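Local coordinates for protein isomaltodextranase (Arthrobacter globiformis, PDB 5AWO) that hydrolyses the alpha-1,6-glucosidic linkages of dextran-like polysaccharides, removing successive isomaltose units from the non-reducing chain ends, at residues D76-D81 against R117-G122; T541-V546 against P559-F564. One frame throughout, in Å; residues are numbered along the deposited sequence.

Contact 1: residues D76-D81 against R117-G122; sequences DIACTD and RKMKLG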
loop_
_atom_site.group_PDB
_atom_site.type_symbol
_atom_site.label_atom_id
_atom_site.label_comp_id
_atom_site.label_asym_id
_atom_site.label_seq_id
_atom_site.Cartn_x
_atom_site.Cartn_y
_atom_site.Cartn_z
ATOM N N ASP A 76 -11.714 -12.588 -3.799
ATOM C CA ASP A 76 -11.503 -13.914 -4.404
ATOM C C ASP A 76 -10.200 -14.551 -4.033
ATOM O O ASP A 76 -9.853 -15.562 -4.597
ATOM C CB ASP A 76 -11.684 -13.873 -5.914
ATOM C CG ASP A 76 -10.807 -12.893 -6.580
ATOM O OD1 ASP A 76 -9.826 -12.457 -5.973
ATOM O OD2 ASP A 76 -11.106 -12.519 -7.745
ATOM N N ILE A 77 -9.476 -13.959 -3.086
ATOM C CA ILE A 77 -8.326 -14.606 -2.437
ATOM C C ILE A 77 -8.707 -15.064 -1.028
ATOM O O ILE A 77 -9.229 -14.264 -0.257
ATOM C CB ILE A 77 -7.148 -13.628 -2.353
ATOM C CG1 ILE A 77 -6.623 -13.240 -3.743
ATOM C CG2 ILE A 77 -6.040 -14.189 -1.464
ATOM C CD1 ILE A 77 -5.700 -12.041 -3.733
ATOM N N ALA A 78 -8.472 -16.339 -0.702
ATOM C CA ALA A 78 -8.594 -16.868 0.646
ATOM C C ALA A 78 -7.189 -17.035 1.179
ATOM O O ALA A 78 -6.375 -17.786 0.601
ATOM C CB ALA A 78 -9.318 -18.199 0.654
ATOM N N CYS A 79 -6.860 -16.290 2.227
ATOM C CA CYS A 79 -5.484 -16.177 2.711
ATOM C C CYS A 79 -5.299 -16.803 4.076
ATOM O O CYS A 79 -6.083 -16.549 5.002
ATOM C CB CYS A 79 -5.103 -14.702 2.796
ATOM S SG CYS A 79 -3.347 -14.318 3.108
ATOM N N THR A 80 -4.281 -17.636 4.222
ATOM C CA THR A 80 -3.919 -18.158 5.517
ATOM C C THR A 80 -3.242 -17.081 6.372
ATOM O O THR A 80 -3.049 -15.940 5.964
ATOM C CB THR A 80 -3.031 -19.413 5.366
ATOM O OG1 THR A 80 -1.789 -19.051 4.752
ATOM C CG2 THR A 80 -3.712 -20.470 4.504
ATOM N N ASP A 81 -2.921 -17.472 7.600
ATOM C CA ASP A 81 -2.269 -16.578 8.539
ATOM C C ASP A 81 -1.268 -17.347 9.399
ATOM O O ASP A 81 -0.667 -18.327 8.913
ATOM C CB ASP A 81 -3.314 -15.789 9.355
ATOM C CG ASP A 81 -2.766 -14.461 9.846
ATOM O OD1 ASP A 81 -2.482 -13.577 9.009
ATOM O OD2 ASP A 81 -2.588 -14.367 11.091
ATOM N N ARG A 117 -13.697 -22.575 -7.774
ATOM C CA ARG A 117 -14.656 -21.610 -7.253
ATOM C C ARG A 117 -14.313 -20.160 -7.651
ATOM O O ARG A 117 -14.810 -19.225 -7.025
ATOM C CB ARG A 117 -14.760 -21.787 -5.740
ATOM C CG ARG A 117 -15.409 -23.114 -5.381
ATOM C CD ARG A 117 -15.134 -23.636 -3.983
ATOM N NE ARG A 117 -15.794 -24.929 -3.777
ATOM C CZ ARG A 117 -15.394 -26.090 -4.308
ATOM N NH1 ARG A 117 -14.321 -26.161 -5.077
ATOM N NH2 ARG A 117 -16.076 -27.207 -4.051
ATOM N N LYS A 118 -13.517 -19.990 -8.708
ATOM C CA LYS A 118 -13.100 -18.679 -9.224
ATOM C C LYS A 118 -12.315 -17.859 -8.170
ATOM O O LYS A 118 -12.402 -16.631 -8.121
ATOM C CB LYS A 118 -14.291 -17.855 -9.737
ATOM C CG LYS A 118 -15.254 -18.578 -10.682
ATOM C CD LYS A 118 -16.477 -17.705 -10.965
ATOM C CE LYS A 118 -17.666 -18.505 -11.450
ATOM N NZ LYS A 118 -17.397 -19.187 -12.741
ATOM N N MET A 119 -11.523 -18.566 -7.368
ATOM C CA MET A 119 -10.774 -17.951 -6.267
ATOM C C MET A 119 -9.312 -18.388 -6.334
ATOM O O MET A 119 -8.947 -19.321 -7.078
ATOM C CB MET A 119 -11.391 -18.374 -4.947
ATOM C CG MET A 119 -12.784 -17.803 -4.718
ATOM S SD MET A 119 -13.528 -18.267 -3.173
ATOM C CE MET A 119 -12.523 -17.324 -2.014
ATOM N N LYS A 120 -8.487 -17.717 -5.528
ATOM C CA LYS A 120 -7.044 -17.922 -5.479
ATOM C C LYS A 120 -6.592 -18.078 -4.032
ATOM O O LYS A 120 -7.265 -17.629 -3.088
ATOM C CB LYS A 120 -6.317 -16.754 -6.120
ATOM C CG LYS A 120 -6.623 -16.588 -7.611
ATOM C CD LYS A 120 -6.103 -15.279 -8.187
ATOM C CE LYS A 120 -7.015 -14.769 -9.313
ATOM N NZ LYS A 120 -6.634 -13.482 -9.972
ATOM N N LEU A 121 -5.455 -18.737 -3.860
ATOM C CA LEU A 121 -4.824 -18.929 -2.566
ATOM C C LEU A 121 -3.876 -17.806 -2.204
ATOM O O LEU A 121 -2.975 -17.471 -2.955
ATOM C CB LEU A 121 -4.003 -20.224 -2.614
ATOM C CG LEU A 121 -3.230 -20.613 -1.354
ATOM C CD1 LEU A 121 -4.155 -20.935 -0.199
ATOM C CD2 LEU A 121 -2.307 -21.786 -1.665
ATOM N N GLY A 122 -4.060 -17.239 -1.004
ATOM C CA GLY A 122 -3.092 -16.333 -0.409
ATOM C C GLY A 122 -2.377 -17.030 0.717
ATOM O O GLY A 122 -2.979 -17.785 1.478
HETATM O O HOH W 1 -10.077 -15.514 -9.088
#

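Contact 2: residues T541-V546 against P559-F564; sequences TSTMTV and PVHVSF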
loop_
_atom_site.group_PDB
_atom_site.type_symbol
_atom_site.label_atom_id
_atom_site.label_comp_id
_atom_site.label_asym_id
_atom_site.label_seq_id
_atom_site.Cartn_x
_atom_site.Cartn_y
_atom_site.Cartn_z
ATOM N N THR A 541 16.526 28.875 -16.402
ATOM C CA THR A 541 15.653 27.789 -16.828
ATOM C C THR A 541 15.984 26.542 -15.997
ATOM O O THR A 541 17.157 26.230 -15.740
ATOM C CB THR A 541 15.803 27.485 -18.339
ATOM O OG1 THR A 541 15.430 28.639 -19.109
ATOM C CG2 THR A 541 14.926 26.318 -18.768
ATOM N N SER A 542 14.942 25.863 -15.531
ATOM C CA SER A 542 15.105 24.562 -14.891
ATOM C C SER A 542 14.552 23.484 -15.817
ATOM O O SER A 542 13.766 23.768 -16.715
ATOM C CB SER A 542 14.373 24.537 -13.559
ATOM O OG SER A 542 14.937 25.421 -12.628
ATOM N N THR A 543 14.955 22.234 -15.615
ATOM C CA THR A 543 14.383 21.154 -16.403
ATOM C C THR A 543 13.929 20.026 -15.478
ATOM O O THR A 543 14.457 19.871 -14.390
ATOM C CB THR A 543 15.331 20.615 -17.504
ATOM O OG1 THR A 543 16.402 19.846 -16.941
ATOM C CG2 THR A 543 15.908 21.778 -18.330
ATOM N N MET A 544 12.947 19.276 -15.945
ATOM C CA MET A 544 12.536 18.016 -15.305
ATOM C C MET A 544 12.423 16.942 -16.353
ATOM O O MET A 544 12.114 17.228 -17.515
ATOM C CB MET A 544 11.170 18.170 -14.608
ATOM C CG MET A 544 11.169 19.197 -13.511
ATOM S SD MET A 544 12.041 18.715 -12.008
ATOM C CE MET A 544 12.836 20.226 -11.480
ATOM N N THR A 545 12.659 15.699 -15.943
ATOM C CA THR A 545 12.485 14.560 -16.820
ATOM C C THR A 545 11.053 14.041 -16.709
ATOM O O THR A 545 10.563 13.823 -15.591
ATOM C CB THR A 545 13.496 13.452 -16.465
ATOM O OG1 THR A 545 14.838 13.969 -16.591
ATOM C CG2 THR A 545 13.303 12.244 -17.349
ATOM N N VAL A 546 10.386 13.867 -17.850
ATOM C CA VAL A 546 8.980 13.447 -17.908
ATOM C C VAL A 546 8.857 12.176 -18.729
ATOM O O VAL A 546 9.381 12.094 -19.848
ATOM C CB VAL A 546 8.053 14.530 -18.499
ATOM C CG1 VAL A 546 6.611 14.023 -18.609
ATOM C CG2 VAL A 546 8.108 15.803 -17.663
ATOM N N PRO A 559 11.998 9.079 -21.823
ATOM C CA PRO A 559 12.168 10.247 -20.973
ATOM C C PRO A 559 12.657 11.428 -21.795
ATOM O O PRO A 559 13.514 11.254 -22.670
ATOM C CB PRO A 559 13.233 9.816 -19.954
ATOM C CG PRO A 559 13.406 8.354 -20.116
ATOM C CD PRO A 559 12.967 8.023 -21.512
ATOM N N VAL A 560 12.091 12.594 -21.533
ATOM C CA VAL A 560 12.555 13.836 -22.132
ATOM C C VAL A 560 12.687 14.914 -21.070
ATOM O O VAL A 560 11.943 14.936 -20.084
ATOM C CB VAL A 560 11.632 14.340 -23.270
ATOM C CG1 VAL A 560 11.635 13.360 -24.438
ATOM C CG2 VAL A 560 10.215 14.607 -22.773
ATOM N N HIS A 561 13.644 15.809 -21.274
ATOM C CA HIS A 561 13.770 16.993 -20.448
ATOM C C HIS A 561 12.743 17.988 -20.937
ATOM O O HIS A 561 12.747 18.364 -22.115
ATOM C CB HIS A 561 15.165 17.615 -20.564
ATOM C CG HIS A 561 16.273 16.729 -20.086
ATOM N ND1 HIS A 561 16.434 16.389 -18.762
ATOM C CD2 HIS A 561 17.290 16.131 -20.753
ATOM C CE1 HIS A 561 17.489 15.605 -18.634
ATOM N NE2 HIS A 561 18.032 15.439 -19.829
ATOM N N VAL A 562 11.851 18.397 -20.041
ATOM C CA VAL A 562 10.901 19.463 -20.291
ATOM C C VAL A 562 11.444 20.704 -19.592
ATOM O O VAL A 562 11.957 20.614 -18.474
ATOM C CB VAL A 562 9.495 19.087 -19.764
ATOM C CG1 VAL A 562 8.531 20.252 -19.922
ATOM C CG2 VAL A 562 8.981 17.857 -20.488
ATOM N N SER A 563 11.392 21.857 -20.258
ATOM C CA SER A 563 12.024 23.056 -19.729
ATOM C C SER A 563 11.026 23.962 -19.045
ATOM O O SER A 563 9.877 24.059 -19.476
ATOM C CB SER A 563 12.751 23.816 -20.857
ATOM O OG SER A 563 13.746 22.990 -21.432
ATOM N N PHE A 564 11.488 24.627 -17.991
ATOM C CA PHE A 564 10.672 25.449 -17.108
ATOM C C PHE A 564 11.355 26.811 -16.875
ATOM O O PHE A 564 12.311 26.903 -16.113
ATOM C CB PHE A 564 10.465 24.722 -15.767
ATOM C CG PHE A 564 9.671 23.449 -15.884
ATOM C CD1 PHE A 564 10.290 22.246 -16.194
ATOM C CD2 PHE A 564 8.298 23.449 -15.674
ATOM C CE1 PHE A 564 9.559 21.070 -16.303
ATOM C CE2 PHE A 564 7.566 22.273 -15.789
ATOM C CZ PHE A 564 8.192 21.086 -16.103
#

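Contact 1: residues D76-D81 against R117-G122
Four backbone hydrogen bonds join residues 76-81 to 117-122, where strand 77-79 runs beside the start of strand 120-124, and they alternate in direction as parallel pairing requires. K120 N donates a hydrogen bond to D76 O at 2.7 Å, running nearly along the C=O axis, and A78 N reaches K120 O in the same manner. The next two are set differently: G122 N meets A78 O at 2.9 Å and T80 N meets G122 O at 3.0 Å, each donor lying more than 40° above the carbonyl plane. Two carbonyls carry a second, softer load, since I77 CA directs its hydrogen at K120 O and C79 CA does so at G122 O (3.2 Å). On its other edge strand 77-79 is hydrogen-bonded through the backbone, I77 and C79 to W41 and C79 also to I43. These are neighbouring strands of the parallel eight-stranded (beta/alpha)8 barrel of this GH27 enzyme, linked by a right-handed crossover through helix 107-116. That helix ends in a Schellman motif with K118, at positive phi, as its C-prime residue. K118 O accepts a hydrogen bond from a water at 2.8 Å, which also donates weakly to D76 OD2. G122, lacking a side chain, lets I77 CG2 approach its N to 3.7 Å and C79 SG lie against its carbonyl carbon; a beta-carbon there would clash with I77. On the face of A78 and L121, the M119 chain bends at chi3 (71°), bringing CE to 4.3 Å from A78 CB, beside L114. T80 OG1 is hydrogen-bonded to Y124 N.

Contact 2: residues T541-V546 against P559-F564
P559, preceded by a cis peptide bond, opens the segment by laying its CB alongside T545 CG2 at 3.6 Å. V560 follows in a hydrogen-bonded pair with V546: its N donates to V546 O, its O accepts from V546 N. H561 turns to the face of T543 and T545 and lies side by side with T545, ND1 3.6 Å from T545 OG1; both atoms, like T543 OG1, are hydrogen-bonded to the carboxylate of D597, which gathers the three polar groups. V562 points to the opposite face, where its CG2 meets V546 CG2 at 3.6 Å, while its backbone exchanges two bonds with M544. S563 returns to the threonine face, its CB beside T541 CG2. F564 closes the segment with bonds to S542, its N 2.7 Å from S542 O. With CG anti to its own carbonyl carbon (chi1 -65°), the ring crosses M544 at about a right angle, F564 CE1 lying 3.7 Å from both M544 CB and M544 CG, holds S542 O at its edge, in plane, and stacks edge-to-face with Y534. An alanine here would remove the ring that meets M544 and Y534 and would probably loosen the packing at this end of the hairpin. The strands form an antiparallel beta hairpin in the CBM35 module, between strand 585-592 and short strand 17-18; its M544-F564 face packs on I591 and I601, with Y532 touching V546 and V562.

Contact 1 and contact 2 lie on opposite sides of the chain's centre, about 45 Å apart between their centres and about 31 Å between nearest atoms, and they share no sheet. They follow in series: 76-81 and 117-122 pair early, within the parallel barrel, whereas 541-546 and 559-564 pair late, within an antiparallel sheet of the carbohydrate-binding module. Their topologies differ accordingly, a crossover through a helix against a hairpin of adjacent strands. The first lies near the probable catalytic centre, with the C79 side chain about 10 Å from that of D201, the likely nucleophile; the second is remote from it. Catalysis and the framework of the binding module are thus built in separate domains.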